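Local coordinates for protein T cell receptor gamma chain (Monodelphis domestica, PDB 7L15) that pairs with a mu chain to form the marsupial gamma mu T cell receptor, which probably recognises antigen through its immunoglobulin variable domains, at residues B[26-38]-B[46-58]. Residues are numbered along the deposited sequence; the frame is centred on the assembly and turned at random.
Sequences KILNPVSDYVHWY and PERLLVYSRSKSE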
ATOM      1  N   LYS B  26      -4.198  12.004 -13.583  1.00 75.59           N
ATOM      2  CA  LYS B  26      -5.538  12.515 -13.858  1.00 72.74           C
ATOM      3  C   LYS B  26      -6.062  13.162 -12.579  1.00 74.25           C
ATOM      4  O   LYS B  26      -6.328  12.473 -11.590  1.00 80.58           O
ATOM      5  CB  LYS B  26      -6.464  11.402 -14.346  1.00 68.71           C
ATOM      6  N   ILE B  27      -6.190  14.489 -12.590  1.00 69.93           N
ATOM      7  CA  ILE B  27      -6.644  15.251 -11.434  1.00 75.37           C
ATOM      8  C   ILE B  27      -8.117  15.587 -11.624  1.00 88.22           C
ATOM      9  O   ILE B  27      -8.509  16.139 -12.658  1.00 90.07           O
ATOM     10  CB  ILE B  27      -5.798  16.520 -11.238  1.00 81.21           C
ATOM     11  CG1 ILE B  27      -6.506  17.499 -10.301  1.00 85.11           C
ATOM     12  CG2 ILE B  27      -5.465  17.163 -12.588  1.00 86.02           C
ATOM     13  CD1 ILE B  27      -6.706  16.967  -8.903  1.00 88.51           C
ATOM     14  N   LEU B  28      -8.937  15.250 -10.626  1.00 94.49           N
ATOM     15  CA  LEU B  28     -10.383  15.406 -10.686  1.00 93.83           C
ATOM     16  C   LEU B  28     -10.853  16.368  -9.605  1.00 94.47           C
ATOM     17  O   LEU B  28     -10.290  16.412  -8.507  1.00 97.32           O
ATOM     18  CB  LEU B  28     -11.099  14.059 -10.525  1.00 94.60           C
ATOM     19  CG  LEU B  28     -10.722  12.956 -11.515  1.00 92.57           C
ATOM     20  CD1 LEU B  28      -9.741  11.967 -10.887  1.00 88.26           C
ATOM     21  CD2 LEU B  28     -11.975  12.261 -12.037  1.00 91.37           C
ATOM     22  N   ASN B  29     -11.921  17.098  -9.920  1.00 93.58           N
ATOM     23  CA  ASN B  29     -12.399  18.213  -9.109  1.00 93.13           C
ATOM     24  C   ASN B  29     -11.247  19.129  -8.691  1.00 95.32           C
ATOM     25  O   ASN B  29     -11.026  19.344  -7.494  1.00 97.88           O
ATOM     26  CB  ASN B  29     -13.162  17.724  -7.887  1.00 91.09           C
ATOM     27  CG  ASN B  29     -14.296  16.796  -8.247  1.00 90.06           C
ATOM     28  OD1 ASN B  29     -14.742  16.757  -9.389  1.00 88.69           O
ATOM     29  ND2 ASN B  29     -14.766  16.031  -7.271  1.00 92.64           N
ATOM     30  N   PRO B  30     -10.488  19.669  -9.649  1.00 90.56           N
ATOM     31  CA  PRO B  30      -9.324  20.478  -9.281  1.00 86.10           C
ATOM     32  C   PRO B  30      -9.733  21.711  -8.487  1.00 85.46           C
ATOM     33  O   PRO B  30     -10.716  22.383  -8.798  1.00 89.19           O
ATOM     34  CB  PRO B  30      -8.709  20.856 -10.635  1.00 88.59           C
ATOM     35  CG  PRO B  30      -9.269  19.862 -11.612  1.00 89.84           C
ATOM     36  CD  PRO B  30     -10.644  19.568 -11.111  1.00 89.50           C
ATOM     37  N   VAL B  31      -8.969  21.985  -7.434  1.00 79.81           N
ATOM     38  CA  VAL B  31      -9.140  23.170  -6.609  1.00 77.03           C
ATOM     39  C   VAL B  31      -7.940  24.100  -6.686  1.00 72.77           C
ATOM     40  O   VAL B  31      -7.895  25.096  -5.956  1.00 68.68           O
ATOM     41  CB  VAL B  31      -9.426  22.778  -5.144  1.00 84.52           C
ATOM     42  CG1 VAL B  31     -10.142  23.899  -4.390  1.00 84.81           C
ATOM     43  CG2 VAL B  31     -10.238  21.498  -5.087  1.00 88.01           C
ATOM     44  N   SER B  32      -6.958  23.800  -7.536  1.00 72.85           N
ATOM     45  CA  SER B  32      -5.718  24.558  -7.561  1.00 69.52           C
ATOM     46  C   SER B  32      -5.159  24.567  -8.973  1.00 70.18           C
ATOM     47  O   SER B  32      -5.450  23.687  -9.788  1.00 74.25           O
ATOM     48  CB  SER B  32      -4.675  23.977  -6.588  1.00 56.00           C
ATOM     49  OG  SER B  32      -3.525  24.807  -6.528  1.00 58.72           O
ATOM     50  N   ASP B  33      -4.319  25.560  -9.244  1.00 70.26           N
ATOM     51  CA  ASP B  33      -3.681  25.674 -10.545  1.00 71.35           C
ATOM     52  C   ASP B  33      -2.369  24.900 -10.643  1.00 72.22           C
ATOM     53  O   ASP B  33      -1.857  24.705 -11.755  1.00 77.48           O
ATOM     54  CB  ASP B  33      -3.435  27.146 -10.872  1.00 71.22           C
ATOM     55  CG  ASP B  33      -3.028  27.356 -12.309  1.00 73.08           C
ATOM     56  OD1 ASP B  33      -3.664  26.752 -13.196  1.00 76.13           O
ATOM     57  OD2 ASP B  33      -2.083  28.127 -12.550  1.00 75.13           O
ATOM     58  N   TYR B  34      -1.809  24.451  -9.525  1.00 66.11           N
ATOM     59  CA  TYR B  34      -0.487  23.838  -9.514  1.00 64.05           C
ATOM     60  C   TYR B  34      -0.589  22.341  -9.254  1.00 66.26           C
ATOM     61  O   TYR B  34      -1.337  21.897  -8.372  1.00 62.60           O
ATOM     62  CB  TYR B  34       0.413  24.523  -8.482  1.00 60.41           C
ATOM     63  CG  TYR B  34       0.591  25.975  -8.824  1.00 63.06           C
ATOM     64  CD1 TYR B  34       1.599  26.385  -9.683  1.00 69.73           C
ATOM     65  CD2 TYR B  34      -0.298  26.929  -8.352  1.00 73.94           C
ATOM     66  CE1 TYR B  34       1.744  27.720 -10.033  1.00 74.91           C
ATOM     67  CE2 TYR B  34      -0.168  28.268  -8.698  1.00 76.27           C
ATOM     68  CZ  TYR B  34       0.856  28.656  -9.533  1.00 76.27           C
ATOM     69  OH  TYR B  34       0.993  29.978  -9.871  1.00 78.52           O
ATOM     70  N   VAL B  35       0.138  21.572 -10.060  1.00 60.95           N
ATOM     71  CA  VAL B  35       0.298  20.138  -9.879  1.00 59.36           C
ATOM     72  C   VAL B  35       1.733  19.901  -9.438  1.00 58.21           C
ATOM     73  O   VAL B  35       2.673  20.344 -10.114  1.00 53.40           O
ATOM     74  CB  VAL B  35      -0.024  19.374 -11.171  1.00 63.31           C
ATOM     75  CG1 VAL B  35       0.159  17.880 -10.963  1.00 61.60           C
ATOM     76  CG2 VAL B  35      -1.449  19.686 -11.619  1.00 62.60           C
ATOM     77  N   HIS B  36       1.902  19.221  -8.301  1.00 60.00           N
ATOM     78  CA  HIS B  36       3.205  18.991  -7.688  1.00 56.99           C
ATOM     79  C   HIS B  36       3.612  17.537  -7.868  1.00 51.73           C
ATOM     80  O   HIS B  36       2.769  16.645  -7.804  1.00 57.74           O
ATOM     81  CB  HIS B  36       3.178  19.330  -6.196  1.00 50.33           C
ATOM     82  CG  HIS B  36       2.639  20.693  -5.895  1.00 51.86           C
ATOM     83  ND1 HIS B  36       3.447  21.742  -5.507  1.00 54.05           N
ATOM     84  CD2 HIS B  36       1.374  21.179  -5.919  1.00 49.92           C
ATOM     85  CE1 HIS B  36       2.704  22.816  -5.305  1.00 51.77           C
ATOM     86  NE2 HIS B  36       1.441  22.501  -5.547  1.00 52.77           N
ATOM     87  N   TRP B  37       4.907  17.299  -8.081  1.00 49.98           N
ATOM     88  CA  TRP B  37       5.442  15.955  -8.301  1.00 50.16           C
ATOM     89  C   TRP B  37       6.490  15.658  -7.243  1.00 48.94           C
ATOM     90  O   TRP B  37       7.554  16.281  -7.235  1.00 50.23           O
ATOM     91  CB  TRP B  37       6.040  15.805  -9.700  1.00 50.12           C
ATOM     92  CG  TRP B  37       4.995  15.594 -10.754  1.00 52.95           C
ATOM     93  CD1 TRP B  37       4.457  16.536 -11.572  1.00 51.93           C
ATOM     94  CD2 TRP B  37       4.347  14.361 -11.084  1.00 41.10           C
ATOM     95  NE1 TRP B  37       3.519  15.967 -12.403  1.00 51.04           N
ATOM     96  CE2 TRP B  37       3.436  14.632 -12.122  1.00 56.54           C
ATOM     97  CE3 TRP B  37       4.463  13.056 -10.619  1.00 46.85           C
ATOM     98  CZ2 TRP B  37       2.639  13.647 -12.693  1.00 58.44           C
ATOM     99  CZ3 TRP B  37       3.657  12.075 -11.185  1.00 49.76           C
ATOM    100  CH2 TRP B  37       2.763  12.377 -12.211  1.00 47.05           C
ATOM    101  N   TYR B  38       6.184  14.703  -6.363  1.00 44.77           N
ATOM    102  CA  TYR B  38       7.066  14.268  -5.291  1.00 40.11           C
ATOM    103  C   TYR B  38       7.632  12.893  -5.623  1.00 48.09           C
ATOM    104  O   TYR B  38       7.030  12.116  -6.370  1.00 46.43           O
ATOM    105  CB  TYR B  38       6.315  14.195  -3.941  1.00 39.58           C
ATOM    106  CG  TYR B  38       5.995  15.562  -3.323  1.00 44.67           C
ATOM    107  CD1 TYR B  38       4.931  16.323  -3.775  1.00 44.48           C
ATOM    108  CD2 TYR B  38       6.750  16.057  -2.273  1.00 51.21           C
ATOM    109  CE1 TYR B  38       4.635  17.561  -3.214  1.00 47.31           C
ATOM    110  CE2 TYR B  38       6.463  17.283  -1.700  1.00 45.64           C
ATOM    111  CZ  TYR B  38       5.413  18.033  -2.175  1.00 50.74           C
ATOM    112  OH  TYR B  38       5.136  19.252  -1.595  1.00 47.51           O
ATOM    113  N   PRO B  46      11.018  11.715   1.388  1.00 34.46           N
ATOM    114  CA  PRO B  46      10.295  12.109   0.174  1.00 34.86           C
ATOM    115  C   PRO B  46      10.530  13.588  -0.087  1.00 37.28           C
ATOM    116  O   PRO B  46      10.714  14.379   0.837  1.00 38.49           O
ATOM    117  CB  PRO B  46       8.827  11.806   0.496  1.00 39.61           C
ATOM    118  CG  PRO B  46       8.778  11.514   1.965  1.00 43.97           C
ATOM    119  CD  PRO B  46      10.156  11.095   2.405  1.00 34.30           C
ATOM    120  N   GLU B  47      10.576  13.960  -1.358  1.00 38.25           N
ATOM    121  CA  GLU B  47      10.879  15.345  -1.680  1.00 40.25           C
ATOM    122  C   GLU B  47      10.177  15.723  -2.969  1.00 49.89           C
ATOM    123  O   GLU B  47       9.826  14.870  -3.792  1.00 47.11           O
ATOM    124  CB  GLU B  47      12.390  15.590  -1.795  1.00 39.24           C
ATOM    125  CG  GLU B  47      13.121  14.743  -2.828  1.00 50.74           C
ATOM    126  CD  GLU B  47      14.589  15.174  -3.010  1.00 65.46           C
ATOM    127  OE1 GLU B  47      14.908  16.379  -2.803  1.00 64.79           O
ATOM    128  OE2 GLU B  47      15.417  14.304  -3.363  1.00 67.94           O
ATOM    129  N   ARG B  48       9.962  17.020  -3.131  1.00 44.66           N
ATOM    130  CA  ARG B  48       9.334  17.495  -4.345  1.00 41.89           C
ATOM    131  C   ARG B  48      10.396  17.669  -5.419  1.00 43.50           C
ATOM    132  O   ARG B  48      11.510  18.122  -5.139  1.00 41.67           O
ATOM    133  CB  ARG B  48       8.596  18.807  -4.101  1.00 41.61           C
ATOM    134  CG  ARG B  48       7.695  19.163  -5.281  1.00 49.24           C
ATOM    135  CD  ARG B  48       6.926  20.456  -5.057  1.00 44.30           C
ATOM    136  NE  ARG B  48       7.795  21.615  -5.198  1.00 46.82           N
ATOM    137  CZ  ARG B  48       7.396  22.873  -5.052  1.00 56.10           C
ATOM    138  NH1 ARG B  48       6.130  23.142  -4.754  1.00 52.35           N
ATOM    139  NH2 ARG B  48       8.271  23.860  -5.195  1.00 57.69           N
ATOM    140  N   LEU B  49      10.069  17.247  -6.639  1.00 47.84           N
ATOM    141  CA  LEU B  49      10.965  17.413  -7.775  1.00 51.81           C
ATOM    142  C   LEU B  49      10.676  18.679  -8.567  1.00 53.64           C
ATOM    143  O   LEU B  49      11.613  19.355  -8.995  1.00 53.21           O
ATOM    144  CB  LEU B  49      10.868  16.205  -8.714  1.00 52.70           C
ATOM    145  CG  LEU B  49      11.030  14.809  -8.105  1.00 61.70           C
ATOM    146  CD1 LEU B  49      11.285  13.759  -9.175  1.00 69.27           C
ATOM    147  CD2 LEU B  49      12.139  14.781  -7.081  1.00 53.69           C
ATOM    148  N   LEU B  50       9.404  19.013  -8.773  1.00 54.84           N
ATOM    149  CA  LEU B  50       9.014  20.151  -9.597  1.00 56.67           C
ATOM    150  C   LEU B  50       7.566  20.499  -9.289  1.00 63.58           C
ATOM    151  O   LEU B  50       6.831  19.709  -8.695  1.00 60.12           O
ATOM    152  CB  LEU B  50       9.188  19.861 -11.098  1.00 52.90           C
ATOM    153  CG  LEU B  50       8.274  18.878 -11.847  1.00 52.82           C
ATOM    154  CD1 LEU B  50       6.888  19.448 -12.153  1.00 55.91           C
ATOM    155  CD2 LEU B  50       8.936  18.443 -13.150  1.00 50.93           C
ATOM    156  N   VAL B  51       7.155  21.680  -9.740  1.00 61.41           N
ATOM    157  CA  VAL B  51       5.762  22.096  -9.684  1.00 60.89           C
ATOM    158  C   VAL B  51       5.368  22.651 -11.049  1.00 63.87           C
ATOM    159  O   VAL B  51       6.168  23.305 -11.729  1.00 64.70           O
ATOM    160  CB  VAL B  51       5.508  23.126  -8.564  1.00 60.97           C
ATOM    161  CG1 VAL B  51       6.333  24.390  -8.787  1.00 57.16           C
ATOM    162  CG2 VAL B  51       4.024  23.447  -8.478  1.00 63.12           C
ATOM    163  N   TYR B  52       4.144  22.355 -11.465  1.00 61.43           N
ATOM    164  CA  TYR B  52       3.654  22.683 -12.790  1.00 62.86           C
ATOM    165  C   TYR B  52       2.390  23.511 -12.648  1.00 66.19           C
ATOM    166  O   TYR B  52       1.470  23.126 -11.917  1.00 53.66           O
ATOM    167  CB  TYR B  52       3.377  21.411 -13.596  1.00 67.61           C
ATOM    168  CG  TYR B  52       2.670  21.627 -14.919  1.00 74.29           C
ATOM    169  CD1 TYR B  52       3.346  22.139 -16.020  1.00 71.15           C
ATOM    170  CD2 TYR B  52       1.332  21.291 -15.071  1.00 77.87           C
ATOM    171  CE1 TYR B  52       2.699  22.323 -17.236  1.00 82.83           C
ATOM    172  CE2 TYR B  52       0.677  21.468 -16.279  1.00 83.46           C
ATOM    173  CZ  TYR B  52       1.360  21.985 -17.360  1.00 87.63           C
ATOM    174  OH  TYR B  52       0.702  22.165 -18.561  1.00 96.64           O
ATOM    175  N   SER B  53       2.365  24.655 -13.329  1.00 70.03           N
ATOM    176  CA  SER B  53       1.184  25.509 -13.393  1.00 74.36           C
ATOM    177  C   SER B  53       0.367  25.101 -14.615  1.00 72.76           C
ATOM    178  O   SER B  53       0.820  25.266 -15.754  1.00 71.37           O
ATOM    179  CB  SER B  53       1.591  26.979 -13.469  1.00 81.46           C
ATOM    180  OG  SER B  53       0.457  27.819 -13.595  1.00 82.74           O
ATOM    181  N   ARG B  54      -0.837  24.571 -14.389  1.00 66.53           N
ATOM    182  CA  ARG B  54      -1.646  24.121 -15.514  1.00 70.45           C
ATOM    183  C   ARG B  54      -2.010  25.286 -16.434  1.00 81.47           C
ATOM    184  O   ARG B  54      -1.886  25.182 -17.662  1.00 74.78           O
ATOM    185  CB  ARG B  54      -2.901  23.414 -15.004  1.00 82.40           C
ATOM    186  CG  ARG B  54      -2.667  21.976 -14.539  1.00 87.30           C
ATOM    187  CD  ARG B  54      -3.991  21.283 -14.341  1.00 95.02           C
ATOM    188  NE  ARG B  54      -4.918  22.183 -13.672  1.00103.61           N
ATOM    189  CZ  ARG B  54      -6.227  21.990 -13.605  1.00110.35           C
ATOM    190  NH1 ARG B  54      -6.770  20.921 -14.171  1.00113.24           N
ATOM    191  NH2 ARG B  54      -6.989  22.873 -12.974  1.00111.61           N
ATOM    192  N   SER B  55      -2.439  26.412 -15.857  1.00 82.37           N
ATOM    193  CA  SER B  55      -2.832  27.563 -16.660  1.00 82.28           C
ATOM    194  C   SER B  55      -1.664  28.070 -17.491  1.00 85.17           C
ATOM    195  O   SER B  55      -1.687  28.002 -18.726  1.00 84.66           O
ATOM    196  CB  SER B  55      -3.369  28.677 -15.759  1.00 82.40           C
ATOM    197  OG  SER B  55      -2.291  29.438 -15.241  1.00 82.96           O
ATOM    198  N   LYS B  56      -0.610  28.562 -16.826  1.00 87.02           N
ATOM    199  CA  LYS B  56       0.572  29.038 -17.539  1.00 84.52           C
ATOM    200  C   LYS B  56       1.319  27.916 -18.268  1.00 77.00           C
ATOM    201  O   LYS B  56       2.286  28.211 -18.978  1.00 73.48           O
ATOM    202  CB  LYS B  56       1.532  29.766 -16.578  1.00 80.85           C
ATOM    203  CG  LYS B  56       0.822  30.657 -15.548  1.00 81.80           C
ATOM    204  CD  LYS B  56       1.721  31.742 -14.955  1.00 83.27           C
ATOM    205  CE  LYS B  56       2.950  31.195 -14.240  1.00 85.70           C
ATOM    206  NZ  LYS B  56       2.636  30.461 -12.971  1.00 92.14           N
ATOM    207  N   SER B  57       0.884  26.658 -18.141  1.00 83.07           N
ATOM    208  CA  SER B  57       1.526  25.507 -18.792  1.00 87.86           C
ATOM    209  C   SER B  57       3.043  25.547 -18.613  1.00 80.38           C
ATOM    210  O   SER B  57       3.812  25.411 -19.565  1.00 77.92           O
ATOM    211  CB  SER B  57       1.148  25.439 -20.269  1.00 95.48           C
ATOM    212  OG  SER B  57       1.488  24.167 -20.805  1.00103.12           O
ATOM    213  N   GLU B  58       3.468  25.709 -17.361  1.00 76.16           N
ATOM    214  CA  GLU B  58       4.856  25.997 -17.029  1.00 76.32           C
ATOM    215  C   GLU B  58       5.356  25.004 -15.984  1.00 70.95           C
ATOM    216  O   GLU B  58       4.709  24.815 -14.947  1.00 66.37           O
ATOM    217  CB  GLU B  58       4.970  27.429 -16.517  1.00 74.88           C
ATOM    218  CG  GLU B  58       6.375  27.906 -16.313  1.00 80.82           C
ATOM    219  CD  GLU B  58       6.403  29.294 -15.739  1.00 89.62           C
ATOM    220  OE1 GLU B  58       7.394  29.631 -15.062  1.00 89.07           O
ATOM    221  OE2 GLU B  58       5.423  30.044 -15.958  1.00 95.61           O
TER
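Asp33 binds the end of strand 47-53 and the turn that follows through both carboxylate oxygens. Its OD1 accepts from Ser55 N (2.9 Å) on the syn side, while OD2 takes two hydroxyls from opposite faces of its plane: Ser53 OG at 2.8 Å and Ser55 OG at 3.0 Å. With CG anti to the backbone N (chi1 -169°), the carboxylate reaches Ser53 and Ser55, and three bonds fix its rotation. Arg54 extends the other way, its NH2 3.5 Å from Pro30 CB and its CG against Val35 CG2.

Farther along, Val51 CG2 lies over one face of the His36 imidazole, 3.7 Å from the centroid. Arg48 NH1 donates to His36 ND1 (3.1 Å) in the imidazole plane, but the bond is bent to 138° and tilted from the guanidinium plane; Arg48 NE also salt-bridges Asp62. Arg48 CB sits over the Tyr38 ring, a CH-pi contact 3.8 Å from its centroid.

Antiparallel strands 34-38 and 47-53 run at 161°: Val35 and Tyr52 bond both ways, whereas Trp37 N meets Leu50 O but Trp37 O takes Leu49 N, a beta bulge. In this V-set C-C' hairpin, Trp37 and Leu50 face the core, meeting Leu82 of strand 79-84; Arg48 and Tyr38 OH, also bonded to Lys105, hydrogen-bond the mu chain; strands 93-101 and 58-61 flank the pair.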